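Rio2 kinase (Chaetomium thermophilum, PDB 4GYG) probably transfers phosphate from ATP to serine and threonine side chains of proteins, as an ADP- and magnesium-binding kinase of the RIO family. Local coordinates at residues A208-D213 with L252-I257. Residues are numbered along the deposited sequence; the frame is centred on the assembly and turned at random.
Sequences ASLYAD and LTPIII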
ATOM      1  N   ALA A 208      -2.895 -18.469 -23.105  1.00 62.68           N
ATOM      2  CA  ALA A 208      -1.831 -17.850 -23.899  1.00 64.05           C
ATOM      3  C   ALA A 208      -2.037 -16.342 -24.053  1.00 61.80           C
ATOM      4  O   ALA A 208      -1.109 -15.562 -23.852  1.00 51.04           O
ATOM      5  CB  ALA A 208      -1.698 -18.523 -25.263  1.00 67.42           C
ATOM      6  N   SER A 209      -3.265 -15.949 -24.386  1.00 65.67           N
ATOM      7  CA  SER A 209      -3.630 -14.541 -24.551  1.00 67.84           C
ATOM      8  C   SER A 209      -3.450 -13.729 -23.276  1.00 62.08           C
ATOM      9  O   SER A 209      -2.936 -12.609 -23.316  1.00 55.51           O
ATOM     10  CB  SER A 209      -5.076 -14.414 -25.023  1.00 74.04           C
ATOM     11  OG  SER A 209      -5.261 -15.080 -26.264  1.00 85.30           O
ATOM     12  N   LEU A 210      -3.886 -14.299 -22.153  1.00 62.41           N
ATOM     13  CA  LEU A 210      -3.763 -13.645 -20.854  1.00 55.85           C
ATOM     14  C   LEU A 210      -2.293 -13.511 -20.458  1.00 58.59           C
ATOM     15  O   LEU A 210      -1.861 -12.484 -19.927  1.00 42.65           O
ATOM     16  CB  LEU A 210      -4.521 -14.436 -19.785  1.00 53.37           C
ATOM     17  CG  LEU A 210      -4.512 -13.756 -18.412  1.00 47.68           C
ATOM     18  CD1 LEU A 210      -5.413 -12.511 -18.398  1.00 46.74           C
ATOM     19  CD2 LEU A 210      -4.898 -14.722 -17.321  1.00 48.52           C
ATOM     20  N   TYR A 211      -1.533 -14.571 -20.712  1.00 60.08           N
ATOM     21  CA  TYR A 211      -0.098 -14.564 -20.485  1.00 53.60           C
ATOM     22  C   TYR A 211       0.547 -13.472 -21.341  1.00 50.23           C
ATOM     23  O   TYR A 211       1.334 -12.672 -20.847  1.00 52.34           O
ATOM     24  CB  TYR A 211       0.487 -15.944 -20.803  1.00 58.44           C
ATOM     25  CG  TYR A 211       1.999 -15.995 -20.816  1.00 59.13           C
ATOM     26  CD1 TYR A 211       2.720 -16.128 -19.635  1.00 56.48           C
ATOM     27  CD2 TYR A 211       2.704 -15.912 -22.012  1.00 56.50           C
ATOM     28  CE1 TYR A 211       4.103 -16.175 -19.649  1.00 56.69           C
ATOM     29  CE2 TYR A 211       4.079 -15.949 -22.031  1.00 54.85           C
ATOM     30  CZ  TYR A 211       4.776 -16.085 -20.849  1.00 58.87           C
ATOM     31  OH  TYR A 211       6.153 -16.126 -20.869  1.00 67.79           O
ATOM     32  N   ALA A 212       0.182 -13.424 -22.616  1.00 47.29           N
ATOM     33  CA  ALA A 212       0.687 -12.404 -23.527  1.00 49.22           C
ATOM     34  C   ALA A 212       0.368 -10.993 -23.041  1.00 56.67           C
ATOM     35  O   ALA A 212       1.127 -10.056 -23.286  1.00 59.71           O
ATOM     36  CB  ALA A 212       0.120 -12.619 -24.904  1.00 49.03           C
ATOM     37  N   ASP A 213      -0.762 -10.850 -22.353  1.00 58.66           N
ATOM     38  CA  ASP A 213      -1.159  -9.566 -21.787  1.00 53.59           C
ATOM     39  C   ASP A 213      -0.286  -9.218 -20.581  1.00 51.53           C
ATOM     40  O   ASP A 213       0.170  -8.089 -20.439  1.00 48.50           O
ATOM     41  CB  ASP A 213      -2.637  -9.576 -21.380  1.00 51.87           C
ATOM     42  CG  ASP A 213      -3.584  -9.593 -22.576  1.00 58.74           C
ATOM     43  OD1 ASP A 213      -3.128  -9.405 -23.731  1.00 60.44           O
ATOM     44  OD2 ASP A 213      -4.799  -9.786 -22.348  1.00 61.15           O
ATOM     45  N   LEU A 252     -10.848 -11.478 -20.640  1.00 63.70           N
ATOM     46  CA  LEU A 252     -10.277 -11.205 -19.344  1.00 58.74           C
ATOM     47  C   LEU A 252      -9.184 -10.200 -19.577  1.00 64.89           C
ATOM     48  O   LEU A 252      -8.474 -10.269 -20.577  1.00 71.79           O
ATOM     49  CB  LEU A 252      -9.711 -12.482 -18.735  1.00 50.88           C
ATOM     50  CG  LEU A 252     -10.712 -13.632 -18.788  1.00 55.66           C
ATOM     51  CD1 LEU A 252      -9.978 -14.944 -18.677  1.00 59.00           C
ATOM     52  CD2 LEU A 252     -11.778 -13.488 -17.699  1.00 45.84           C
ATOM     53  N   THR A 253      -9.077  -9.244 -18.668  1.00 61.04           N
ATOM     54  CA  THR A 253      -8.017  -8.262 -18.713  1.00 59.63           C
ATOM     55  C   THR A 253      -7.417  -8.121 -17.311  1.00 53.14           C
ATOM     56  O   THR A 253      -8.133  -8.184 -16.305  1.00 50.35           O
ATOM     57  CB  THR A 253      -8.551  -6.916 -19.210  1.00 58.66           C
ATOM     58  OG1 THR A 253      -9.727  -6.574 -18.465  1.00 55.90           O
ATOM     59  CG2 THR A 253      -8.907  -7.008 -20.690  1.00 60.51           C
ATOM     60  N   PRO A 254      -6.092  -7.957 -17.239  1.00 44.34           N
ATOM     61  CA  PRO A 254      -5.448  -7.911 -15.923  1.00 44.39           C
ATOM     62  C   PRO A 254      -5.393  -6.512 -15.320  1.00 42.09           C
ATOM     63  O   PRO A 254      -5.339  -5.522 -16.035  1.00 40.37           O
ATOM     64  CB  PRO A 254      -4.047  -8.458 -16.195  1.00 35.85           C
ATOM     65  CG  PRO A 254      -3.795  -8.155 -17.629  1.00 41.55           C
ATOM     66  CD  PRO A 254      -5.128  -8.114 -18.338  1.00 40.59           C
ATOM     67  N   ILE A 255      -5.440  -6.452 -13.995  1.00 42.01           N
ATOM     68  CA  ILE A 255      -5.290  -5.209 -13.269  1.00 40.16           C
ATOM     69  C   ILE A 255      -4.218  -5.407 -12.195  1.00 38.20           C
ATOM     70  O   ILE A 255      -4.219  -6.394 -11.473  1.00 51.12           O
ATOM     71  CB  ILE A 255      -6.647  -4.731 -12.700  1.00 46.88           C
ATOM     72  CG1 ILE A 255      -7.559  -4.311 -13.855  1.00 46.84           C
ATOM     73  CG2 ILE A 255      -6.472  -3.558 -11.740  1.00 30.62           C
ATOM     74  CD1 ILE A 255      -9.007  -4.244 -13.487  1.00 46.63           C
ATOM     75  N   ILE A 256      -3.282  -4.476 -12.126  1.00 35.37           N
ATOM     76  CA  ILE A 256      -2.128  -4.599 -11.253  1.00 39.35           C
ATOM     77  C   ILE A 256      -2.383  -3.796  -9.990  1.00 35.06           C
ATOM     78  O   ILE A 256      -2.941  -2.689 -10.061  1.00 30.27           O
ATOM     79  CB  ILE A 256      -0.846  -4.057 -11.965  1.00 56.12           C
ATOM     80  CG1 ILE A 256      -0.566  -4.859 -13.223  1.00 59.25           C
ATOM     81  CG2 ILE A 256       0.369  -4.160 -11.074  1.00 52.87           C
ATOM     82  CD1 ILE A 256      -0.416  -6.353 -12.955  1.00 62.05           C
ATOM     83  N   ILE A 257      -2.001  -4.350  -8.839  1.00 27.37           N
ATOM     84  CA  ILE A 257      -1.977  -3.552  -7.604  1.00 34.58           C
ATOM     85  C   ILE A 257      -0.671  -3.753  -6.852  1.00 30.62           C
ATOM     86  O   ILE A 257       0.140  -4.624  -7.221  1.00 30.04           O
ATOM     87  CB  ILE A 257      -3.152  -3.870  -6.653  1.00 26.28           C
ATOM     88  CG1 ILE A 257      -3.041  -5.297  -6.089  1.00 26.49           C
ATOM     89  CG2 ILE A 257      -4.480  -3.658  -7.349  1.00 26.93           C
ATOM     90  CD1 ILE A 257      -4.219  -5.733  -5.230  1.00 26.68           C
TER
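Two torsions aim Leu210 at the strand: with CG trans to the backbone N (chi1 -176°) and chi2 at 72°, the side chain leaves helix 207-223 obliquely yet brings CD1 over residues 252-254. Asp213 instead holds CG anti to its carbonyl carbon, beside the backbone N. This is helix-on-sheet packing in the C-terminal lobe of the RIO kinase fold, where the helix covers one face of the antiparallel hairpin formed by strands 236-242 and 250-256. The axes of 208-213 and 252-256 run in roughly the same direction, crossing at -31° with a closest approach of 8.6 Å, a spacing bridged by side chains. Leu210 CD1 meets two alternate strand residues in directions roughly at right angles, 4.3 Å from Leu252 CB and 4.4 Å from Pro254 CD, a purely apolar contact. Leu252 and Pro254 direct their side chains to the helix whereas Thr253 points away. Ile238 of the adjoining strand touches both Leu210 and Leu252, while Leu214 and Leu217, about one and two turns after Leu210, also touch Pro254. The Pro254 side chain lies about 10 Å from those of Val193, which binds ADP, and Asn235, which binds magnesium, consistent with a place near the nucleotide site rather than in its lining. At the more open margin, Asp213 rests CB 4.2 Å from both CG and CD of Pro254; its carboxylate turns toward the Leu252 carbonyl, where two acceptor oxygens, Asp213 OD2 and Leu252 O, approach to 4.1 Å without bonding.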